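Local coordinates for hydrolase family protein (Deinococcus radiodurans R1, PDB 3CNH) that is a predicted hydrolase of the haloacid dehalogenase-like superfamily that probably acts as a phosphatase, though its substrate is not established, at residues Met55-Ala58 with Glu59-Glu62; Glu75-Arg78 with Ala79-Glu83; Arg96-Gly99 with Gln100-Met104; Leu190-Glu193 with Leu194-Gly198. One frame throughout, in Å; residues are numbered along the deposited sequence. Where two conformers were deposited one is given.

Contact 1. Residues Met55-Ala58 with Glu59-Glu62; sequences MTLA and EYLE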
loop_
_atom_site.group_PDB
_atom_site.type_symbol
_atom_site.label_atom_id
_atom_site.label_comp_id
_atom_site.label_asym_id
_atom_site.label_seq_id
_atom_site.Cartn_x
_atom_site.Cartn_y
_atom_site.Cartn_z
HETATM N N MSE A 55 3.459 16.389 2.652
HETATM C CA MSE A 55 4.126 16.744 3.915
HETATM C C MSE A 55 5.120 15.618 4.220
HETATM O O MSE A 55 4.987 14.475 3.780
HETATM C CB MSE A 55 3.159 17.090 5.071
HETATM C CG MSE A 55 3.018 16.074 6.136
HETATM SE SE MSE A 55 1.533 16.332 7.348
HETATM C CE MSE A 55 1.990 17.854 8.458
ATOM N N THR A 56 6.178 16.006 4.908
ATOM C CA THR A 56 7.234 15.066 5.221
ATOM C C THR A 56 6.907 14.291 6.498
ATOM O O THR A 56 6.059 14.697 7.293
ATOM C CB THR A 56 8.588 15.774 5.428
ATOM O OG1 THR A 56 8.522 16.579 6.604
ATOM C CG2 THR A 56 8.930 16.688 4.221
ATOM N N LEU A 57 7.602 13.181 6.680
ATOM C CA LEU A 57 7.424 12.400 7.910
ATOM C C LEU A 57 7.782 13.253 9.119
ATOM O O LEU A 57 7.130 13.215 10.173
ATOM C CB LEU A 57 8.268 11.105 7.903
ATOM C CG LEU A 57 8.060 10.235 9.142
ATOM C CD1 LEU A 57 6.621 9.768 9.365
ATOM C CD2 LEU A 57 8.998 9.032 9.021
ATOM N N ALA A 58 8.784 14.106 8.956
ATOM C CA ALA A 58 9.232 14.945 10.079
ATOM C C ALA A 58 8.099 15.866 10.492
ATOM O O ALA A 58 7.835 16.110 11.688
ATOM C CB ALA A 58 10.445 15.763 9.693
ATOM N N GLU A 59 7.487 16.446 9.474
ATOM C CA GLU A 59 6.371 17.365 9.659
ATOM C C GLU A 59 5.193 16.674 10.346
ATOM O O GLU A 59 4.604 17.200 11.316
ATOM C CB GLU A 59 5.933 18.005 8.346
ATOM C CG GLU A 59 6.874 19.097 7.836
ATOM C CD GLU A 59 6.514 19.603 6.432
ATOM O OE1 GLU A 59 6.010 18.834 5.606
ATOM O OE2 GLU A 59 6.795 20.776 6.130
ATOM N N TYR A 60 4.864 15.507 9.836
ATOM C CA TYR A 60 3.785 14.696 10.415
ATOM C C TYR A 60 4.093 14.408 11.876
ATOM O O TYR A 60 3.272 14.637 12.765
ATOM C CB TYR A 60 3.577 13.426 9.580
ATOM C CG TYR A 60 2.736 12.333 10.229
ATOM C CD1 TYR A 60 3.327 11.417 11.067
ATOM C CD2 TYR A 60 1.376 12.198 9.963
ATOM C CE1 TYR A 60 2.592 10.410 11.671
ATOM C CE2 TYR A 60 0.623 11.190 10.566
ATOM C CZ TYR A 60 1.249 10.293 11.414
ATOM O OH TYR A 60 0.529 9.286 12.027
ATOM N N LEU A 61 5.311 13.944 12.139
ATOM C CA LEU A 61 5.685 13.587 13.534
ATOM C C LEU A 61 5.658 14.786 14.471
ATOM O O LEU A 61 5.295 14.685 15.664
ATOM C CB LEU A 61 7.037 12.844 13.591
ATOM C CG LEU A 61 6.994 11.437 13.018
ATOM C CD1 LEU A 61 8.417 10.844 13.128
ATOM C CD2 LEU A 61 5.961 10.542 13.702
ATOM N N GLU A 62 5.992 15.952 13.930
ATOM C CA GLU A 62 5.992 17.201 14.690
ATOM C C GLU A 62 4.585 17.500 15.189
ATOM O O GLU A 62 4.372 17.943 16.316
ATOM C CB GLU A 62 6.484 18.374 13.816
ATOM C CG GLU A 62 6.293 19.760 14.448
ATOM C CD GLU A 62 7.045 19.918 15.737
ATOM O OE1 GLU A 62 7.924 19.080 16.044
ATOM O OE2 GLU A 62 6.752 20.903 16.442
#
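Thr56 and Glu59 grip each other in both directions. The backbone N of Thr56 donates to Glu59 OE1 at 2.9 Å, nearly straight at 167° and on the anti side of the carboxylate, while Glu59 N gives its hydrogen to Thr56 OG1 at 3.1 Å. This reciprocal pair is a capping box, with Thr56 as the N-cap of helix 57-64. With chi1 at 67°, OG1 stands between the backbone N and the carbonyl carbon of its own residue, where it faces the first turn. The Glu59 chain runs back extended beyond CG, its CG 3.3 Å from Thr56 OG1.

Behind the cap, in the conformer modelled here, SE of Met55 (a selenomethionine) lies 4.2 Å from Tyr60 CB, and the bend at chi3 (-72°) carries CE toward the Glu59 carbonyl and Tyr60 N. Leu57 CD1 reaches two residues of the next turn: Leu61 CG at 4.0 Å and, approached obliquely, the Tyr60 ring at CD1, 4.1 Å away. Backbone bonds from Tyr60 N to Thr56 O and from Leu61 N to Leu57 O carry the helix on.

Outside this turn, the Tyr60 hydroxyl is hydrogen-bonded to His43 and Trp20, and Leu57 and Leu61 pack on helix 74-83. At the cap, two backbone N-H groups that precede the regular helical bonding are satisfied by side-chain oxygens, and the negative carboxylate beside the helix N-terminus is probably favoured by the helix dipole.

Contact 2. Residues Glu75-Arg78 with Ala79-Glu83; sequences EDFR and AVMEE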
loop_
_atom_site.group_PDB
_atom_site.type_symbol
_atom_site.label_atom_id
_atom_site.label_comp_id
_atom_site.label_asym_id
_atom_site.label_seq_id
_atom_site.Cartn_x
_atom_site.Cartn_y
_atom_site.Cartn_z
ATOM N N GLU A 75 13.541 9.547 15.747
ATOM C CA GLU A 75 14.215 8.374 15.152
ATOM C C GLU A 75 13.734 7.107 15.838
ATOM O O GLU A 75 13.463 6.078 15.185
ATOM C CB GLU A 75 15.735 8.507 15.235
ATOM C CG GLU A 75 16.297 9.619 14.324
ATOM C CD GLU A 75 16.008 11.064 14.789
ATOM O OE1 GLU A 75 15.804 11.356 16.004
ATOM O OE2 GLU A 75 15.993 11.944 13.899
ATOM N N ASP A 76 13.600 7.199 17.146
ATOM C CA ASP A 76 13.112 6.076 17.964
ATOM C C ASP A 76 11.723 5.705 17.448
ATOM O O ASP A 76 11.382 4.540 17.214
ATOM C CB ASP A 76 12.963 6.444 19.450
ATOM C CG ASP A 76 14.294 6.660 20.162
ATOM O OD1 ASP A 76 15.306 6.089 19.706
ATOM O OD2 ASP A 76 14.315 7.369 21.197
ATOM N N PHE A 77 10.925 6.744 17.224
ATOM C CA PHE A 77 9.509 6.525 16.873
ATOM C C PHE A 77 9.395 5.925 15.493
ATOM O O PHE A 77 8.623 5.006 15.234
ATOM C CB PHE A 77 8.697 7.841 16.979
ATOM C CG PHE A 77 7.214 7.626 17.004
ATOM C CD1 PHE A 77 6.474 7.659 15.840
ATOM C CD2 PHE A 77 6.551 7.343 18.186
ATOM C CE1 PHE A 77 5.109 7.444 15.858
ATOM C CE2 PHE A 77 5.157 7.139 18.185
ATOM C CZ PHE A 77 4.469 7.171 17.038
ATOM N N ARG A 78 10.186 6.475 14.599
ATOM C CA ARG A 78 10.183 6.031 13.217
ATOM C C ARG A 78 10.583 4.548 13.119
ATOM O O ARG A 78 10.010 3.780 12.326
ATOM C CB ARG A 78 11.079 6.965 12.413
ATOM C CG ARG A 78 10.862 6.917 10.935
ATOM C CD ARG A 78 11.892 6.147 10.292
ATOM N NE ARG A 78 13.157 6.838 10.449
ATOM C CZ ARG A 78 13.745 7.488 9.461
ATOM N NH1 ARG A 78 14.901 8.104 9.668
ATOM N NH2 ARG A 78 13.176 7.509 8.264
ATOM N N ALA A 79 11.520 4.147 13.957
ATOM C CA ALA A 79 11.994 2.755 13.962
ATOM C C ALA A 79 10.860 1.803 14.281
ATOM O O ALA A 79 10.683 0.767 13.631
ATOM C CB ALA A 79 13.137 2.546 14.967
ATOM N N VAL A 80 10.091 2.169 15.296
ATOM C CA VAL A 80 8.977 1.322 15.748
ATOM C C VAL A 80 7.846 1.331 14.698
ATOM O O VAL A 80 7.180 0.311 14.453
ATOM C CB VAL A 80 8.499 1.704 17.175
ATOM C CG1 VAL A 80 7.294 0.856 17.569
ATOM C CG2 VAL A 80 9.652 1.510 18.195
HETATM N N MSE A 81 7.658 2.463 14.034
HETATM C CA MSE A 81 6.666 2.523 12.941
HETATM C C MSE A 81 7.041 1.494 11.882
HETATM O O MSE A 81 6.233 0.676 11.451
HETATM C CB MSE A 81 6.606 3.906 12.270
HETATM C CG MSE A 81 6.038 4.971 13.109
HETATM SE SE MSE A 81 6.009 6.701 12.202
HETATM C CE MSE A 81 5.177 6.144 10.606
ATOM N N GLU A 82 8.312 1.522 11.517
ATOM C CA GLU A 82 8.821 0.664 10.434
ATOM C C GLU A 82 8.622 -0.810 10.751
ATOM O O GLU A 82 8.237 -1.639 9.897
ATOM C CB GLU A 82 10.286 1.011 10.129
ATOM C CG GLU A 82 10.374 2.322 9.392
ATOM C CD GLU A 82 11.798 2.783 9.158
ATOM O OE1 GLU A 82 12.703 2.218 9.810
ATOM O OE2 GLU A 82 11.965 3.716 8.342
ATOM N N GLU A 83 8.842 -1.126 12.006
ATOM C CA GLU A 83 8.734 -2.502 12.489
ATOM C C GLU A 83 7.352 -3.110 12.476
ATOM O O GLU A 83 7.210 -4.330 12.665
ATOM C CB GLU A 83 9.293 -2.631 13.897
ATOM C CG GLU A 83 10.775 -2.408 13.880
ATOM C CD GLU A 83 11.307 -2.132 15.234
ATOM O OE1 GLU A 83 10.496 -2.065 16.189
ATOM O OE2 GLU A 83 12.538 -1.957 15.329
#
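The Phe77 ring meets Met81, a selenomethionine, along its edge: SE lies near the ring plane, 4.9 Å from the centroid of Phe77 and 74° off the normal. CD1 of the ring is 3.8 Å from that SE, and CE1 also touches CG of Met81. The first torsions bring the two chains together across one helical turn: Phe77 has CG anti to the backbone N (chi1 -164°), whereas Met81 carries its CG beside its own N. The ring has a further aromatic neighbour in Phe32.

The second flat pair, Arg78 and Glu82, is held more loosely. Guanidinium and carboxylate are turned 37° against each other, and Glu82 OE2 approaches the guanidinium obliquely. The salt bridge is long, with Arg78 NE 4.0 Å from Glu82 OE2, and it is tentative, since it belongs to one of two conformers of Arg78.

Below both pairs the backbone is regular: Met81 N bonds Phe77 O at 3.0 Å and Glu82 N bonds Arg78 O at 2.9 Å. Leu61 packs on Phe77 and Met81 from helix 57-64, while Leu114 of helix 112-122 touches Met81 and Glu82. Here i to i+4 pairing gives helix 74-83 a Met-aromatic contact on its buried side and a long, tentative charge pairing on a more exposed one.

Contact 3. Residues Arg96-Gly99 with Gln100-Met104; sequences RDLG and QRYRM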
loop_
_atom_site.group_PDB
_atom_site.type_symbol
_atom_site.label_atom_id
_atom_site.label_comp_id
_atom_site.label_asym_id
_atom_site.label_seq_id
_atom_site.Cartn_x
_atom_site.Cartn_y
_atom_site.Cartn_z
ATOM N N ARG A 96 5.642 -13.506 -6.055
ATOM C CA ARG A 96 7.024 -13.768 -6.509
ATOM C C ARG A 96 7.028 -14.736 -7.678
ATOM O O ARG A 96 7.810 -14.621 -8.628
ATOM C CB ARG A 96 7.928 -14.276 -5.341
ATOM C CG ARG A 96 8.293 -13.179 -4.330
ATOM C CD ARG A 96 9.075 -13.633 -3.030
ATOM N NE ARG A 96 9.398 -12.453 -2.197
ATOM C CZ ARG A 96 9.684 -12.455 -0.897
ATOM N NH1 ARG A 96 9.615 -13.567 -0.186
ATOM N NH2 ARG A 96 9.965 -11.303 -0.280
ATOM N N ASP A 97 6.144 -15.719 -7.609
ATOM C CA ASP A 97 6.043 -16.727 -8.654
ATOM C C ASP A 97 5.540 -16.097 -9.947
ATOM O O ASP A 97 6.123 -16.224 -11.011
ATOM C CB ASP A 97 5.062 -17.816 -8.195
ATOM C CG ASP A 97 4.877 -18.910 -9.195
ATOM O OD1 ASP A 97 5.801 -19.179 -9.982
ATOM O OD2 ASP A 97 3.794 -19.526 -9.170
ATOM N N LEU A 98 4.430 -15.395 -9.815
ATOM C CA LEU A 98 3.766 -14.776 -10.977
ATOM C C LEU A 98 4.658 -13.726 -11.647
ATOM O O LEU A 98 4.599 -13.507 -12.856
ATOM C CB LEU A 98 2.426 -14.120 -10.585
ATOM C CG LEU A 98 1.259 -15.044 -10.265
ATOM C CD1 LEU A 98 0.039 -14.219 -9.703
ATOM C CD2 LEU A 98 0.888 -15.845 -11.518
ATOM N N GLY A 99 5.502 -13.104 -10.840
ATOM C CA GLY A 99 6.385 -12.054 -11.344
ATOM C C GLY A 99 7.384 -12.581 -12.365
ATOM O O GLY A 99 8.024 -11.817 -13.081
ATOM N N GLN A 100 7.531 -13.901 -12.420
ATOM C CA GLN A 100 8.438 -14.513 -13.383
ATOM C C GLN A 100 7.836 -14.527 -14.774
ATOM O O GLN A 100 8.532 -14.734 -15.780
ATOM C CB GLN A 100 8.727 -15.963 -12.999
ATOM C CG GLN A 100 9.423 -16.148 -11.703
ATOM C CD GLN A 100 9.531 -17.619 -11.390
ATOM O OE1 GLN A 100 8.566 -18.252 -10.943
ATOM N NE2 GLN A 100 10.696 -18.178 -11.631
ATOM N N ARG A 101 6.528 -14.326 -14.825
ATOM C CA ARG A 101 5.792 -14.487 -16.093
ATOM C C ARG A 101 4.975 -13.299 -16.539
ATOM O O ARG A 101 4.499 -13.259 -17.676
ATOM C CB ARG A 101 4.882 -15.721 -15.995
ATOM C CG ARG A 101 5.646 -17.061 -15.844
ATOM C CD ARG A 101 4.725 -18.283 -15.765
ATOM N NE ARG A 101 3.894 -18.365 -14.566
ATOM C CZ ARG A 101 4.348 -18.606 -13.337
ATOM N NH1 ARG A 101 5.637 -18.798 -13.124
ATOM N NH2 ARG A 101 3.513 -18.672 -12.312
ATOM N N TYR A 102 4.801 -12.356 -15.621
ATOM C CA TYR A 102 3.996 -11.169 -15.884
ATOM C C TYR A 102 4.659 -9.923 -15.450
ATOM O O TYR A 102 5.418 -9.891 -14.469
ATOM C CB TYR A 102 2.620 -11.265 -15.152
ATOM C CG TYR A 102 1.778 -12.408 -15.652
ATOM C CD1 TYR A 102 1.934 -13.675 -15.134
ATOM C CD2 TYR A 102 0.872 -12.235 -16.682
ATOM C CE1 TYR A 102 1.223 -14.736 -15.621
ATOM C CE2 TYR A 102 0.161 -13.310 -17.177
ATOM C CZ TYR A 102 0.335 -14.554 -16.644
ATOM O OH TYR A 102 -0.348 -15.673 -17.121
ATOM N N ARG A 103 4.346 -8.864 -16.189
ATOM C CA ARG A 103 4.719 -7.513 -15.768
ATOM C C ARG A 103 3.748 -7.108 -14.678
ATOM O O ARG A 103 2.532 -7.176 -14.829
ATOM C CB ARG A 103 4.609 -6.521 -16.912
ATOM C CG ARG A 103 5.651 -6.712 -18.006
ATOM C CD ARG A 103 5.473 -5.667 -19.071
ATOM N NE ARG A 103 6.479 -5.825 -20.112
ATOM C CZ ARG A 103 6.566 -5.002 -21.149
ATOM N NH1 ARG A 103 5.735 -3.986 -21.239
ATOM N NH2 ARG A 103 7.494 -5.191 -22.063
HETATM N N MSE A 104 4.319 -6.674 -13.570
HETATM C CA MSE A 104 3.537 -6.308 -12.401
HETATM C C MSE A 104 4.059 -5.036 -11.767
HETATM O O MSE A 104 5.247 -4.734 -11.794
HETATM C CB MSE A 104 3.525 -7.476 -11.401
HETATM C CG MSE A 104 3.268 -8.805 -12.071
HETATM SE SE MSE A 104 2.807 -10.259 -10.856
HETATM C CE MSE A 104 4.133 -9.841 -9.501
#
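The turn that leads from helix 89-98 into strand 103-108 of the parallel sheet is fastened by a salt bridge between Asp97 and Arg101. Arg101 NH1 donates to Asp97 OD1 at 3.2 Å with the oxygen almost exactly in the guanidinium plane, but the carboxylate is met from above its own plane, the two groups being turned 60° apart. NH2 of Arg101 adds weak bonds to both carboxylate oxygens of Asp97. The first torsion of Asp97, at 180°, points its carboxylate away from its own N and to the edge of the guanidinium, one face of which lies over Leu98 CA.

Leu98 O receives Arg101 N at 2.9 Å and, weakly, Tyr102 N at 3.0 Å; the Tyr102 ring presents its edge to this same oxygen. Further on, the SE of Met104 (selenomethionine) rests 3.9 Å from Leu98 CB, while its CE lies 3.7 Å from Gly99 CA.

Asp97 OD2 is also salt-bridged to Arg191 of helix 187-196, in the conformer modelled, and Arg101 NE to the C-terminal carboxylate of Arg200. With an asparagine in place of Asp97, Arg101 and Arg191 would probably lose a shared negative partner, and the guanidinium of Arg101 would be less firmly fixed over the turn. Met104 packs on Leu7 and Trp9 of the adjacent strand 6-9.

Contact 4. Residues Leu190-Glu193 with Leu194-Gly198; sequences LREE and LAALG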
loop_
_atom_site.group_PDB
_atom_site.type_symbol
_atom_site.label_atom_id
_atom_site.label_comp_id
_atom_site.label_asym_id
_atom_site.label_seq_id
_atom_site.Cartn_x
_atom_site.Cartn_y
_atom_site.Cartn_z
ATOM N N LEU A 190 -6.879 -16.169 -4.322
ATOM C CA LEU A 190 -6.361 -15.191 -5.278
ATOM C C LEU A 190 -5.786 -15.913 -6.483
ATOM O O LEU A 190 -6.019 -15.543 -7.631
ATOM C CB LEU A 190 -5.297 -14.298 -4.639
ATOM C CG LEU A 190 -4.701 -13.189 -5.511
ATOM C CD1 LEU A 190 -5.752 -12.237 -6.109
ATOM C CD2 LEU A 190 -3.684 -12.340 -4.692
ATOM N N ARG A 191 -5.067 -16.999 -6.215
ATOM C CA ARG A 191 -4.439 -17.773 -7.291
ATOM C C ARG A 191 -5.507 -18.320 -8.227
ATOM O O ARG A 191 -5.367 -18.234 -9.451
ATOM C CB ARG A 191 -3.531 -18.922 -6.797
ATOM C CG ARG A 191 -2.740 -19.600 -7.943
ATOM C CD ARG A 191 -1.824 -20.779 -7.509
ATOM N NE ARG A 191 -0.633 -20.392 -6.732
ATOM C CZ ARG A 191 0.570 -20.109 -7.251
ATOM N NH1 ARG A 191 0.758 -20.104 -8.559
ATOM N NH2 ARG A 191 1.593 -19.790 -6.458
ATOM N N GLU A 192 -6.585 -18.828 -7.648
ATOM C CA GLU A 192 -7.644 -19.423 -8.467
ATOM C C GLU A 192 -8.346 -18.388 -9.302
ATOM O O GLU A 192 -8.645 -18.644 -10.458
ATOM C CB GLU A 192 -8.711 -20.172 -7.668
ATOM C CG GLU A 192 -9.501 -21.184 -8.526
ATOM C CD GLU A 192 -10.039 -20.631 -9.869
ATOM O OE1 GLU A 192 -9.650 -21.133 -10.983
ATOM O OE2 GLU A 192 -10.862 -19.691 -9.815
ATOM N N GLU A 193 -8.644 -17.245 -8.693
ATOM C CA GLU A 193 -9.350 -16.195 -9.430
ATOM C C GLU A 193 -8.489 -15.590 -10.519
ATOM O O GLU A 193 -8.976 -15.299 -11.593
ATOM C CB GLU A 193 -9.924 -15.120 -8.516
ATOM C CG GLU A 193 -10.905 -15.691 -7.510
ATOM C CD GLU A 193 -11.991 -14.679 -7.158
ATOM O OE1 GLU A 193 -12.626 -14.198 -8.113
ATOM O OE2 GLU A 193 -12.219 -14.391 -5.964
ATOM N N LEU A 194 -7.210 -15.383 -10.236
ATOM C CA LEU A 194 -6.296 -14.937 -11.294
ATOM C C LEU A 194 -6.244 -15.962 -12.440
ATOM O O LEU A 194 -6.216 -15.593 -13.610
ATOM C CB LEU A 194 -4.898 -14.653 -10.777
ATOM C CG LEU A 194 -4.826 -13.389 -9.908
ATOM C CD1 LEU A 194 -3.450 -13.262 -9.230
ATOM C CD2 LEU A 194 -5.177 -12.109 -10.678
ATOM N N ALA A 195 -6.218 -17.250 -12.106
ATOM C CA ALA A 195 -6.129 -18.305 -13.119
ATOM C C ALA A 195 -7.353 -18.266 -14.012
ATOM O O ALA A 195 -7.278 -18.542 -15.204
ATOM C CB ALA A 195 -5.967 -19.693 -12.478
ATOM N N ALA A 196 -8.479 -17.862 -13.425
ATOM C CA ALA A 196 -9.745 -17.767 -14.182
ATOM C C ALA A 196 -9.657 -16.676 -15.248
ATOM O O ALA A 196 -10.365 -16.718 -16.251
ATOM C CB ALA A 196 -10.962 -17.566 -13.274
ATOM N N LEU A 197 -8.742 -15.740 -15.044
ATOM C CA LEU A 197 -8.519 -14.654 -15.988
ATOM C C LEU A 197 -7.380 -14.954 -16.934
ATOM O O LEU A 197 -7.007 -14.124 -17.754
ATOM C CB LEU A 197 -8.197 -13.346 -15.272
ATOM C CG LEU A 197 -9.294 -12.730 -14.419
ATOM C CD1 LEU A 197 -8.808 -11.452 -13.713
ATOM C CD2 LEU A 197 -10.489 -12.395 -15.321
ATOM N N GLY A 198 -6.824 -16.142 -16.789
ATOM C CA GLY A 198 -5.738 -16.586 -17.650
ATOM C C GLY A 198 -4.352 -16.260 -17.129
ATOM O O GLY A 198 -3.349 -16.467 -17.802
#
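Leu190 and Leu194 lie one turn apart on the buried side of helix 187-196, whose C-terminal end closes in a Schellman motif at Gly198. Their side chains slant across one another: CG of Leu190 is 3.9 Å from CD1 of Leu194, and CD1 of Leu190 reaches CG of Leu194 as well. The two start out differently. Leu190 swings its CG to the far side of CA from its own N (chi1 -178°), whereas Leu194 turns CG beside its N (chi1 -71°), bringing it back over the preceding turn, 3.4 Å from Leu190 O. That carbonyl also accepts Leu194 N at 2.9 Å, nearly along the C=O axis.

Both leucines face the sheet. Leu190 packs on Val164 and Val182, and Leu194 on Val162 and Leu7, with Leu98 of helix 89-98 touching Leu194 as well. An alanine at Leu194 would remove the branch that meets Leu190 and would probably open a gap between this helix and strands 6-9 and 161-165.

On other sides of the helix the contacts are lighter. The Glu193 carboxylate is hydrogen-bonded to Gln189, one turn back, and Arg191 extends toward helix 89-98, where it also touches Leu94.

Toward the end of the helix the bonding slackens: Ala196 N still reaches Glu192 O at 3.1 Å, but the bond from Leu197 N to Glu193 O is weak. Leu197 N also makes a shorter bond to Leu194 O, and at positive phi (91°) Gly198 turns the chain away, its N donating to Ala195 O at 2.9 Å.

The four contacts follow one another along the chain and fall into two touching pairs. Contacts 1 and 2, with centres 13 Å apart, belong to the successive helices 57-64 and 74-83, which pack together through Leu57 and Leu61 against Phe77, Arg78 and Met81. Contacts 3 and 4, likewise 13 Å apart, join helix 89-98 and strand 103-108 to helix 187-196 beside the parallel sheet, through both charge pairing and apolar packing. Contacts 1 and 4 lie about 40 Å apart, centre to centre, on opposite sides of the chain's centre. The division is consistent with a helical cap and a Rossmann-like core, as in HAD relatives.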